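PrgZ (PDB 4FAJ) binds a peptide pheromone as a membrane-anchored extracellular receptor of Enterococcus faecalis and probably passes the peptide on for uptake into the cell. Local coordinates at residues Val70-Leu73 with Thr77-Asp80; Lys119-Val124 with Pro200-Leu205; Phe429-Leu434 with Val443-Ile448. All blocks are in the same frame, centred on the assembly; numbering follows the deposited sequence.

Interaction 1: Val70-Leu73 with Thr77-Asp80; sequences VQSL and TAVD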
ATOM      1  N   VAL A  70      -2.926  -8.147  11.486  1.00 18.06           N
ATOM      2  CA  VAL A  70      -1.631  -8.224  10.825  1.00 17.21           C
ATOM      3  C   VAL A  70      -1.662  -9.410   9.878  1.00 17.07           C
ATOM      4  O   VAL A  70      -2.164 -10.460  10.244  1.00 17.49           O
ATOM      5  CB  VAL A  70      -0.510  -8.383  11.861  1.00 17.86           C
ATOM      6  CG1 VAL A  70       0.801  -8.780  11.193  1.00 15.86           C
ATOM      7  CG2 VAL A  70      -0.349  -7.078  12.662  1.00 17.87           C
ATOM      8  N   GLN A  71      -1.154  -9.234   8.660  1.00 16.64           N
ATOM      9  CA  GLN A  71      -1.156 -10.284   7.647  1.00 17.00           C
ATOM     10  C   GLN A  71       0.226 -10.932   7.427  1.00 17.41           C
ATOM     11  O   GLN A  71       0.304 -12.129   7.149  1.00 17.29           O
ATOM     12  CB  GLN A  71      -1.648  -9.729   6.322  1.00 16.72           C
ATOM     13  CG  GLN A  71      -3.011  -9.106   6.378  1.00 17.26           C
ATOM     14  CD  GLN A  71      -4.080 -10.125   6.693  1.00 19.68           C
ATOM     15  OE1 GLN A  71      -4.188 -11.139   6.011  1.00 21.45           O
ATOM     16  NE2 GLN A  71      -4.872  -9.863   7.719  1.00 20.60           N
ATOM     17  N   SER A  72       1.298 -10.149   7.569  1.00 16.73           N
ATOM     18  CA  SER A  72       2.658 -10.646   7.409  1.00 17.51           C
ATOM     19  C   SER A  72       3.619  -9.994   8.408  1.00 17.21           C
ATOM     20  O   SER A  72       3.457  -8.818   8.763  1.00 16.73           O
ATOM     21  CB  SER A  72       3.141 -10.394   5.968  1.00 17.27           C
ATOM     22  OG  SER A  72       4.511 -10.717   5.817  1.00 20.19           O
ATOM     23  N   LEU A  73       4.597 -10.774   8.866  1.00 17.41           N
ATOM     24  CA  LEU A  73       5.704 -10.274   9.675  1.00 17.90           C
ATOM     25  C   LEU A  73       7.040 -10.370   8.922  1.00 18.23           C
ATOM     26  O   LEU A  73       8.113 -10.283   9.536  1.00 18.46           O
ATOM     27  CB  LEU A  73       5.787 -11.053  10.988  1.00 18.52           C
ATOM     28  CG  LEU A  73       4.552 -11.050  11.881  1.00 18.29           C
ATOM     29  CD1 LEU A  73       4.765 -11.980  13.073  1.00 19.90           C
ATOM     30  CD2 LEU A  73       4.263  -9.638  12.345  1.00 18.47           C
ATOM     31  N   THR A  77       7.273 -10.520   2.138  1.00 19.54           N
ATOM     32  CA  THR A  77       5.890 -10.850   1.783  1.00 19.36           C
ATOM     33  C   THR A  77       4.839  -9.812   2.183  1.00 18.78           C
ATOM     34  O   THR A  77       3.715  -9.891   1.700  1.00 19.04           O
ATOM     35  CB  THR A  77       5.451 -12.202   2.388  1.00 20.08           C
ATOM     36  OG1 THR A  77       5.363 -12.085   3.816  1.00 19.95           O
ATOM     37  CG2 THR A  77       6.436 -13.321   1.991  1.00 20.66           C
ATOM     38  N   ALA A  78       5.192  -8.852   3.042  1.00 17.85           N
ATOM     39  CA  ALA A  78       4.242  -7.850   3.516  1.00 17.68           C
ATOM     40  C   ALA A  78       3.903  -6.816   2.422  1.00 17.50           C
ATOM     41  O   ALA A  78       4.790  -6.164   1.874  1.00 17.87           O
ATOM     42  CB  ALA A  78       4.785  -7.150   4.754  1.00 17.43           C
ATOM     43  N   VAL A  79       2.615  -6.683   2.120  1.00 17.38           N
ATOM     44  CA  VAL A  79       2.134  -5.755   1.096  1.00 17.48           C
ATOM     45  C   VAL A  79       0.884  -4.930   1.480  1.00 16.80           C
ATOM     46  O   VAL A  79       0.487  -4.021   0.730  1.00 17.66           O
ATOM     47  CB  VAL A  79       1.878  -6.521  -0.224  1.00 17.59           C
ATOM     48  CG1 VAL A  79       0.591  -7.331  -0.155  1.00 18.07           C
ATOM     49  CG2 VAL A  79       1.858  -5.559  -1.392  1.00 19.34           C
ATOM     50  N   ASP A  80       0.283  -5.226   2.630  1.00 16.61           N
ATOM     51  CA  ASP A  80      -0.898  -4.508   3.145  1.00 16.43           C
ATOM     52  C   ASP A  80      -0.510  -3.459   4.193  1.00 16.59           C
ATOM     53  O   ASP A  80       0.505  -3.614   4.881  1.00 15.49           O
ATOM     54  CB  ASP A  80      -1.880  -5.501   3.777  1.00 16.83           C
ATOM     55  CG  ASP A  80      -1.373  -6.035   5.086  1.00 17.47           C
ATOM     56  OD1 ASP A  80      -0.457  -6.888   5.022  1.00 17.62           O
ATOM     57  OD2 ASP A  80      -1.842  -5.562   6.157  1.00 17.01           O
TER
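Ser72 and Thr77 meet hydroxyl to hydroxyl, with Ser72 OG 2.6 Å from Thr77 OG1 in a short hydrogen bond whose donor cannot be assigned. The serine hydroxyl reaches across because OG stands opposite the backbone N (chi1 173°). It also receives the backbone N-H of Asp74, so that one hydroxyl binds both Thr77 and the residue just after its own segment. The methyl group of Ala78 packs against the serine side of this bond, its CB 3.7 Å from Ser72 OG.

One residue earlier, Gln71 and Asp80 approach quite differently. Their side chains cross at about a right angle, and the glutamine amide plane is turned 84° from the carboxylate. The contact is made by the aliphatic part of the glutamine: Gln71 CB lies 3.3 Å from Asp80 OD1, and Gln71 CG lies 3.7 Å from Asp80 CG. The amide bends away, and NE2 bonds instead to the carbonyl of Pro69, while Asp80 OD1 bonds to Ser83 OG, a hydroxyl that also meets the backbone N atoms of Gln71 and Ser72 and so makes a second link between the segments.

Both segments lie in the connection from strand 61-66 to helix 81-90, and the Asp80 side chain caps a backbone N at the start of that helix. The backbone of neighbouring Val79 hydrogen-bonds to the bound peptide, while Gln71 and Asp80 pack against helix 450-459.

Interaction 2: Lys119-Val124 with Pro200-Leu205; sequences KTYTIV and PYFTDL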
ATOM      1  N   LYS A 119      24.441   5.467 -11.897  1.00 22.85           N
ATOM      2  CA  LYS A 119      24.037   4.048 -11.836  1.00 22.89           C
ATOM      3  C   LYS A 119      24.577   3.208 -10.663  1.00 22.37           C
ATOM      4  O   LYS A 119      24.015   2.149 -10.366  1.00 22.94           O
ATOM      5  CB  LYS A 119      24.377   3.337 -13.150  1.00 23.45           C
ATOM      6  CG  LYS A 119      23.672   3.927 -14.367  1.00 25.09           C
ATOM      7  CD  LYS A 119      23.673   2.982 -15.561  1.00 27.41           C
ATOM      8  CE  LYS A 119      25.059   2.684 -16.068  1.00 28.79           C
ATOM      9  NZ  LYS A 119      25.702   3.884 -16.654  1.00 32.37           N
ATOM     10  N   THR A 120      25.650   3.648 -10.013  1.00 22.11           N
ATOM     11  CA  THR A 120      26.216   2.918  -8.870  1.00 21.84           C
ATOM     12  C   THR A 120      25.978   3.680  -7.569  1.00 21.24           C
ATOM     13  O   THR A 120      26.326   4.854  -7.467  1.00 21.23           O
ATOM     14  CB  THR A 120      27.724   2.654  -9.063  1.00 22.74           C
ATOM     15  OG1 THR A 120      27.926   1.933 -10.290  1.00 23.75           O
ATOM     16  CG2 THR A 120      28.304   1.849  -7.898  1.00 22.26           C
ATOM     17  N   TYR A 121      25.372   3.002  -6.595  1.00 20.02           N
ATOM     18  CA  TYR A 121      25.089   3.556  -5.274  1.00 19.41           C
ATOM     19  C   TYR A 121      25.961   2.849  -4.241  1.00 19.40           C
ATOM     20  O   TYR A 121      25.922   1.622  -4.140  1.00 19.26           O
ATOM     21  CB  TYR A 121      23.622   3.334  -4.899  1.00 18.59           C
ATOM     22  CG  TYR A 121      22.650   4.286  -5.562  1.00 18.60           C
ATOM     23  CD1 TYR A 121      22.564   4.377  -6.953  1.00 18.90           C
ATOM     24  CD2 TYR A 121      21.807   5.086  -4.804  1.00 18.74           C
ATOM     25  CE1 TYR A 121      21.671   5.246  -7.569  1.00 19.39           C
ATOM     26  CE2 TYR A 121      20.910   5.961  -5.411  1.00 18.12           C
ATOM     27  CZ  TYR A 121      20.848   6.035  -6.793  1.00 18.06           C
ATOM     28  OH  TYR A 121      19.955   6.899  -7.391  1.00 20.14           O
ATOM     29  N   THR A 122      26.735   3.618  -3.482  1.00 18.83           N
ATOM     30  CA  THR A 122      27.545   3.084  -2.391  1.00 18.81           C
ATOM     31  C   THR A 122      27.033   3.632  -1.070  1.00 18.01           C
ATOM     32  O   THR A 122      26.866   4.842  -0.917  1.00 17.68           O
ATOM     33  CB  THR A 122      29.045   3.422  -2.566  1.00 19.26           C
ATOM     34  OG1 THR A 122      29.512   2.832  -3.785  1.00 19.66           O
ATOM     35  CG2 THR A 122      29.877   2.879  -1.395  1.00 20.69           C
ATOM     36  N   ILE A 123      26.766   2.728  -0.131  1.00 17.03           N
ATOM     37  CA  ILE A 123      26.104   3.072   1.130  1.00 16.94           C
ATOM     38  C   ILE A 123      26.855   2.423   2.286  1.00 17.20           C
ATOM     39  O   ILE A 123      27.255   1.256   2.197  1.00 17.89           O
ATOM     40  CB  ILE A 123      24.643   2.580   1.136  1.00 16.17           C
ATOM     41  CG1 ILE A 123      23.860   3.239  -0.009  1.00 16.10           C
ATOM     42  CG2 ILE A 123      23.988   2.830   2.502  1.00 15.23           C
ATOM     43  CD1 ILE A 123      22.583   2.528  -0.381  1.00 15.74           C
ATOM     44  N   VAL A 124      27.049   3.169   3.365  1.00 17.42           N
ATOM     45  CA  VAL A 124      27.747   2.642   4.537  1.00 17.73           C
ATOM     46  C   VAL A 124      26.744   2.464   5.679  1.00 17.85           C
ATOM     47  O   VAL A 124      25.997   3.386   6.000  1.00 17.13           O
ATOM     48  CB  VAL A 124      28.916   3.562   4.972  1.00 18.02           C
ATOM     49  CG1 VAL A 124      29.520   3.081   6.289  1.00 18.26           C
ATOM     50  CG2 VAL A 124      29.996   3.610   3.890  1.00 18.18           C
ATOM     51  N   PRO A 200      15.870   8.369 -10.203  1.00 22.07           N
ATOM     52  CA  PRO A 200      15.780   9.439  -9.202  1.00 22.22           C
ATOM     53  C   PRO A 200      15.140   9.059  -7.876  1.00 21.38           C
ATOM     54  O   PRO A 200      15.518   9.625  -6.847  1.00 22.60           O
ATOM     55  CB  PRO A 200      14.933  10.505  -9.900  1.00 22.59           C
ATOM     56  CG  PRO A 200      15.141  10.268 -11.325  1.00 23.22           C
ATOM     57  CD  PRO A 200      15.306   8.797 -11.494  1.00 22.67           C
ATOM     58  N   TYR A 201      14.183   8.132  -7.902  1.00 20.00           N
ATOM     59  CA  TYR A 201      13.484   7.690  -6.696  1.00 19.07           C
ATOM     60  C   TYR A 201      14.107   6.457  -6.007  1.00 18.02           C
ATOM     61  O   TYR A 201      13.507   5.906  -5.071  1.00 17.19           O
ATOM     62  CB  TYR A 201      11.987   7.434  -6.995  1.00 19.15           C
ATOM     63  CG  TYR A 201      11.749   6.492  -8.162  1.00 19.39           C
ATOM     64  CD1 TYR A 201      11.489   6.986  -9.440  1.00 20.95           C
ATOM     65  CD2 TYR A 201      11.817   5.118  -7.990  1.00 18.46           C
ATOM     66  CE1 TYR A 201      11.291   6.130 -10.512  1.00 20.69           C
ATOM     67  CE2 TYR A 201      11.626   4.264  -9.038  1.00 20.06           C
ATOM     68  CZ  TYR A 201      11.368   4.769 -10.301  1.00 21.31           C
ATOM     69  OH  TYR A 201      11.174   3.902 -11.335  1.00 21.80           O
ATOM     70  N   PHE A 202      15.305   6.041  -6.412  1.00 17.28           N
ATOM     71  CA  PHE A 202      15.875   4.803  -5.859  1.00 17.09           C
ATOM     72  C   PHE A 202      16.120   4.875  -4.348  1.00 16.54           C
ATOM     73  O   PHE A 202      15.856   3.916  -3.636  1.00 15.88           O
ATOM     74  CB  PHE A 202      17.147   4.352  -6.592  1.00 17.29           C
ATOM     75  CG  PHE A 202      17.616   2.985  -6.160  1.00 17.28           C
ATOM     76  CD1 PHE A 202      18.781   2.831  -5.423  1.00 17.40           C
ATOM     77  CD2 PHE A 202      16.853   1.859  -6.448  1.00 16.89           C
ATOM     78  CE1 PHE A 202      19.209   1.569  -5.002  1.00 18.29           C
ATOM     79  CE2 PHE A 202      17.257   0.592  -6.015  1.00 18.26           C
ATOM     80  CZ  PHE A 202      18.442   0.450  -5.288  1.00 18.55           C
ATOM     81  N   THR A 203      16.610   6.009  -3.850  1.00 16.56           N
ATOM     82  CA  THR A 203      16.757   6.174  -2.398  1.00 16.46           C
ATOM     83  C   THR A 203      15.398   6.046  -1.694  1.00 16.25           C
ATOM     84  O   THR A 203      15.304   5.477  -0.609  1.00 14.83           O
ATOM     85  CB  THR A 203      17.446   7.496  -2.075  1.00 17.22           C
ATOM     86  OG1 THR A 203      18.676   7.562  -2.814  1.00 17.98           O
ATOM     87  CG2 THR A 203      17.732   7.616  -0.600  1.00 16.88           C
ATOM     88  N   ASP A 204      14.328   6.513  -2.342  1.00 16.13           N
ATOM     89  CA  ASP A 204      12.980   6.315  -1.803  1.00 16.31           C
ATOM     90  C   ASP A 204      12.623   4.838  -1.677  1.00 16.07           C
ATOM     91  O   ASP A 204      12.041   4.433  -0.673  1.00 16.58           O
ATOM     92  CB  ASP A 204      11.919   7.035  -2.638  1.00 16.83           C
ATOM     93  CG  ASP A 204      12.207   8.526  -2.791  1.00 20.21           C
ATOM     94  OD1 ASP A 204      11.972   9.291  -1.839  1.00 25.77           O
ATOM     95  OD2 ASP A 204      12.702   8.921  -3.847  1.00 25.40           O
ATOM     96  N   LEU A 205      12.985   4.036  -2.671  1.00 15.82           N
ATOM     97  CA  LEU A 205      12.731   2.589  -2.611  1.00 16.36           C
ATOM     98  C   LEU A 205      13.454   1.928  -1.440  1.00 16.22           C
ATOM     99  O   LEU A 205      12.932   0.994  -0.818  1.00 16.09           O
ATOM    100  CB  LEU A 205      13.152   1.919  -3.912  1.00 16.57           C
ATOM    101  CG  LEU A 205      12.322   2.289  -5.146  1.00 17.69           C
ATOM    102  CD1 LEU A 205      12.835   1.553  -6.353  1.00 17.56           C
ATOM    103  CD2 LEU A 205      10.857   1.985  -4.934  1.00 19.75           C
TER
HETATM  104  O   HOH W   1      18.017   8.006  -5.746  1.00 22.56           O
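A single water bridges Tyr121 and the start of helix 202-205, held by three groups. Tyr121 OH lies 2.8 Å from its oxygen. The same water donates to Pro200 O at 3.2 Å and accepts a hydrogen bond from Thr203 N at 3.1 Å, so it serves a carbonyl before the helix and an amide of its first turn together. The water lies in the plane of the tyrosine ring, at its hydroxyl end.

Beside this polar link the two aromatic rings form a T-shaped stack. Phe202 turns its edge toward the face of Tyr121, with ring centroids 5.1 Å apart and planes at 75°. Phe202 CD1 comes closest, 3.8 Å from Tyr121 CE2, and lies over the tyrosine face, displaced from the centre toward the CD2-CE2 side. Phe202 CG is anti to the backbone N (chi1 -172°), which carries the ring away from the helix to the face of Tyr121.

Tyr121 lies on strand 120-124 of a four-stranded antiparallel sheet. This region probably corresponds to the extra domain that distinguishes OppA-like binding proteins from simpler two-lobed relatives.

Thr203 meets the tyrosine from another direction: its OG1 lies at the ring edge, in plane, 3.8 Å from Tyr121 CE2. Around the pair, Tyr121 also packs on Pro112, Val114 and Leu195, whereas Thr203 touches Pro103 of strand 103-105. Tyr201, the N-cap residue, points the other way and stacks its ring with Tyr473.

Interaction 3: Phe429-Leu434 with Val443-Ile448; sequences FLQGQL and VTVTPI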
ATOM      1  N   PHE A 429     -23.328   0.817  -1.739  1.00 19.42           N
ATOM      2  CA  PHE A 429     -23.545   2.044  -2.502  1.00 20.34           C
ATOM      3  C   PHE A 429     -23.234   1.783  -3.981  1.00 19.83           C
ATOM      4  O   PHE A 429     -24.007   2.152  -4.863  1.00 19.57           O
ATOM      5  CB  PHE A 429     -22.665   3.183  -1.961  1.00 20.37           C
ATOM      6  CG  PHE A 429     -22.736   4.448  -2.772  1.00 23.23           C
ATOM      7  CD1 PHE A 429     -23.629   5.453  -2.444  1.00 25.82           C
ATOM      8  CD2 PHE A 429     -21.900   4.633  -3.867  1.00 25.73           C
ATOM      9  CE1 PHE A 429     -23.700   6.618  -3.198  1.00 25.47           C
ATOM     10  CE2 PHE A 429     -21.954   5.794  -4.617  1.00 26.95           C
ATOM     11  CZ  PHE A 429     -22.861   6.791  -4.284  1.00 27.40           C
ATOM     12  N   LEU A 430     -22.101   1.137  -4.243  1.00 19.58           N
ATOM     13  CA  LEU A 430     -21.708   0.835  -5.618  1.00 19.69           C
ATOM     14  C   LEU A 430     -22.695  -0.113  -6.277  1.00 20.20           C
ATOM     15  O   LEU A 430     -23.056   0.057  -7.451  1.00 20.53           O
ATOM     16  CB  LEU A 430     -20.296   0.246  -5.654  1.00 19.82           C
ATOM     17  CG  LEU A 430     -19.203   1.248  -5.269  1.00 19.83           C
ATOM     18  CD1 LEU A 430     -17.864   0.540  -5.078  1.00 20.62           C
ATOM     19  CD2 LEU A 430     -19.087   2.376  -6.295  1.00 19.80           C
ATOM     20  N   GLN A 431     -23.127  -1.114  -5.523  1.00 19.93           N
ATOM     21  CA  GLN A 431     -24.139  -2.051  -5.994  1.00 20.48           C
ATOM     22  C   GLN A 431     -25.380  -1.323  -6.523  1.00 20.64           C
ATOM     23  O   GLN A 431     -25.834  -1.581  -7.642  1.00 20.87           O
ATOM     24  CB  GLN A 431     -24.501  -3.013  -4.864  1.00 21.04           C
ATOM     25  CG  GLN A 431     -25.709  -3.890  -5.119  1.00 21.64           C
ATOM     26  CD  GLN A 431     -26.148  -4.600  -3.859  1.00 23.69           C
ATOM     27  OE1 GLN A 431     -26.251  -3.985  -2.795  1.00 24.85           O
ATOM     28  NE2 GLN A 431     -26.420  -5.883  -3.967  1.00 24.32           N
ATOM     29  N   GLY A 432     -25.910  -0.401  -5.727  1.00 20.62           N
ATOM     30  CA  GLY A 432     -27.085   0.384  -6.118  1.00 21.50           C
ATOM     31  C   GLY A 432     -26.859   1.271  -7.333  1.00 21.83           C
ATOM     32  O   GLY A 432     -27.748   1.416  -8.159  1.00 21.53           O
ATOM     33  N   GLN A 433     -25.664   1.862  -7.430  1.00 21.85           N
ATOM     34  CA  GLN A 433     -25.279   2.683  -8.589  1.00 22.45           C
ATOM     35  C   GLN A 433     -25.213   1.865  -9.871  1.00 22.28           C
ATOM     36  O   GLN A 433     -25.713   2.291 -10.917  1.00 21.93           O
ATOM     37  CB  GLN A 433     -23.927   3.333  -8.352  1.00 22.73           C
ATOM     38  CG  GLN A 433     -23.934   4.277  -7.187  1.00 24.64           C
ATOM     39  CD  GLN A 433     -24.539   5.603  -7.523  1.00 27.62           C
ATOM     40  OE1 GLN A 433     -24.134   6.267  -8.483  1.00 31.58           O
ATOM     41  NE2 GLN A 433     -25.503   6.018  -6.724  1.00 29.83           N
ATOM     42  N   LEU A 434     -24.603   0.688  -9.786  1.00 21.86           N
ATOM     43  CA  LEU A 434     -24.459  -0.162 -10.952  1.00 22.69           C
ATOM     44  C   LEU A 434     -25.827  -0.710 -11.377  1.00 23.37           C
ATOM     45  O   LEU A 434     -26.183  -0.660 -12.552  1.00 23.59           O
ATOM     46  CB  LEU A 434     -23.456  -1.281 -10.681  1.00 22.30           C
ATOM     47  CG  LEU A 434     -22.000  -0.816 -10.565  1.00 22.18           C
ATOM     48  CD1 LEU A 434     -21.090  -1.995 -10.238  1.00 23.01           C
ATOM     49  CD2 LEU A 434     -21.540  -0.114 -11.836  1.00 21.61           C
ATOM     50  N   VAL A 443     -25.891  -7.093  -9.038  1.00 27.74           N
ATOM     51  CA  VAL A 443     -24.614  -7.057  -8.330  1.00 27.09           C
ATOM     52  C   VAL A 443     -24.779  -7.622  -6.919  1.00 26.90           C
ATOM     53  O   VAL A 443     -25.616  -7.154  -6.150  1.00 27.08           O
ATOM     54  CB  VAL A 443     -24.043  -5.622  -8.253  1.00 26.67           C
ATOM     55  CG1 VAL A 443     -22.815  -5.580  -7.355  1.00 25.81           C
ATOM     56  CG2 VAL A 443     -23.717  -5.104  -9.652  1.00 26.37           C
ATOM     57  N   THR A 444     -23.998  -8.650  -6.596  1.00 26.56           N
ATOM     58  CA  THR A 444     -23.967  -9.200  -5.247  1.00 26.47           C
ATOM     59  C   THR A 444     -22.764  -8.613  -4.522  1.00 25.23           C
ATOM     60  O   THR A 444     -21.709  -8.412  -5.128  1.00 25.51           O
ATOM     61  CB  THR A 444     -23.873 -10.738  -5.265  1.00 27.09           C
ATOM     62  OG1 THR A 444     -22.728 -11.142  -6.029  1.00 28.45           O
ATOM     63  CG2 THR A 444     -25.122 -11.342  -5.884  1.00 27.25           C
ATOM     64  N   VAL A 445     -22.924  -8.309  -3.241  1.00 24.46           N
ATOM     65  CA  VAL A 445     -21.815  -7.818  -2.434  1.00 22.90           C
ATOM     66  C   VAL A 445     -21.400  -8.913  -1.474  1.00 22.94           C
ATOM     67  O   VAL A 445     -22.244  -9.444  -0.749  1.00 23.12           O
ATOM     68  CB  VAL A 445     -22.203  -6.570  -1.639  1.00 22.96           C
ATOM     69  CG1 VAL A 445     -21.030  -6.115  -0.772  1.00 21.49           C
ATOM     70  CG2 VAL A 445     -22.649  -5.439  -2.586  1.00 23.20           C
ATOM     71  N   THR A 446     -20.110  -9.251  -1.466  1.00 22.03           N
ATOM     72  CA  THR A 446     -19.599 -10.341  -0.630  1.00 22.63           C
ATOM     73  C   THR A 446     -18.505  -9.818   0.309  1.00 21.80           C
ATOM     74  O   THR A 446     -17.352  -9.683  -0.098  1.00 21.53           O
ATOM     75  CB  THR A 446     -19.058 -11.493  -1.489  1.00 22.72           C
ATOM     76  OG1 THR A 446     -20.073 -11.897  -2.421  1.00 23.85           O
ATOM     77  CG2 THR A 446     -18.647 -12.677  -0.607  1.00 24.12           C
ATOM     78  N   PRO A 447     -18.875  -9.491   1.560  1.00 22.00           N
ATOM     79  CA  PRO A 447     -17.889  -9.072   2.552  1.00 21.47           C
ATOM     80  C   PRO A 447     -17.105 -10.247   3.119  1.00 21.56           C
ATOM     81  O   PRO A 447     -17.707 -11.227   3.597  1.00 22.05           O
ATOM     82  CB  PRO A 447     -18.741  -8.432   3.659  1.00 22.03           C
ATOM     83  CG  PRO A 447     -20.122  -8.338   3.113  1.00 22.85           C
ATOM     84  CD  PRO A 447     -20.247  -9.392   2.093  1.00 22.41           C
ATOM     85  N   ILE A 448     -15.779 -10.142   3.088  1.00 20.46           N
ATOM     86  CA  ILE A 448     -14.907 -11.198   3.567  1.00 20.51           C
ATOM     87  C   ILE A 448     -13.758 -10.661   4.419  1.00 20.17           C
ATOM     88  O   ILE A 448     -13.390  -9.476   4.315  1.00 19.50           O
ATOM     89  CB  ILE A 448     -14.320 -12.053   2.393  1.00 20.53           C
ATOM     90  CG1 ILE A 448     -13.728 -11.164   1.293  1.00 20.30           C
ATOM     91  CG2 ILE A 448     -15.399 -12.959   1.799  1.00 21.06           C
ATOM     92  CD1 ILE A 448     -12.950 -11.937   0.248  1.00 21.06           C
TER
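Gln431 lies across the first residues of the strand, and each part of its side chain meets something there. CB starts the contact: Gln431 CB is 3.8 Å from Val445 CG2 and 4.0 Å from Val443 CG1, between the two valines that face the helix. Gln431 CG passes 3.4 Å from Val443 O and also lies near Val443 CB. With CG anti to the backbone N (chi1 170°) and the chain extended beyond it, the amide is carried on past Val443. There Gln431 CD rests 3.8 Å from the methyl Val445 CG2, and OE1 lies beside the same methyl. At the tip, Gln431 NE2 donates to Val443 O across 2.7 Å, with an N-H...O angle of 160°. The acceptor lies close to the amide plane of the glutamine, while the donor is somewhat tilted from the plane of the carbonyl.

The backbone of Thr444 pairs with strand 412-418, whereas the polar groups of Val443 are met from the helix side: Gln435 OE1 accepts its N-H, so two helix glutamines serve the two ends of one residue. A turn further along, Leu434 adds apolar contact, its CB 4.0 Å from Val443 CG2.

The helix and strand segments run antiparallel, at 173°, with axes 8.4 Å apart, as expected of the last two elements in the beta-alpha-beta unit 412-418, 421-437 and 442-448. Leu434 continues inward onto Ile342 and Ala345 of helix 336-345, and Val445 packs on Val417 of the neighbouring parallel strand.

From the N terminus the three contacts follow in series; none nests within or crosses another. Interaction 1 closes a short loop, with three residues between its segments, in the connection from strand 61-66 to helix 81-90. Interaction 2 has the longest reach in sequence, bringing 200-205 back to 119-124 after 75 intervening residues and tying a short helix to the antiparallel sheet. Interaction 3 is local again, spanning eight residues as the chain returns from helix 421-437 through a short loop to strand 442-448. Interaction 1 is the most central, with its centre about 25 Å from that of interaction 2 and about 27 Å from that of interaction 3. The centres of the latter two lie about 44 Å apart, on opposite sides of the chain's centre.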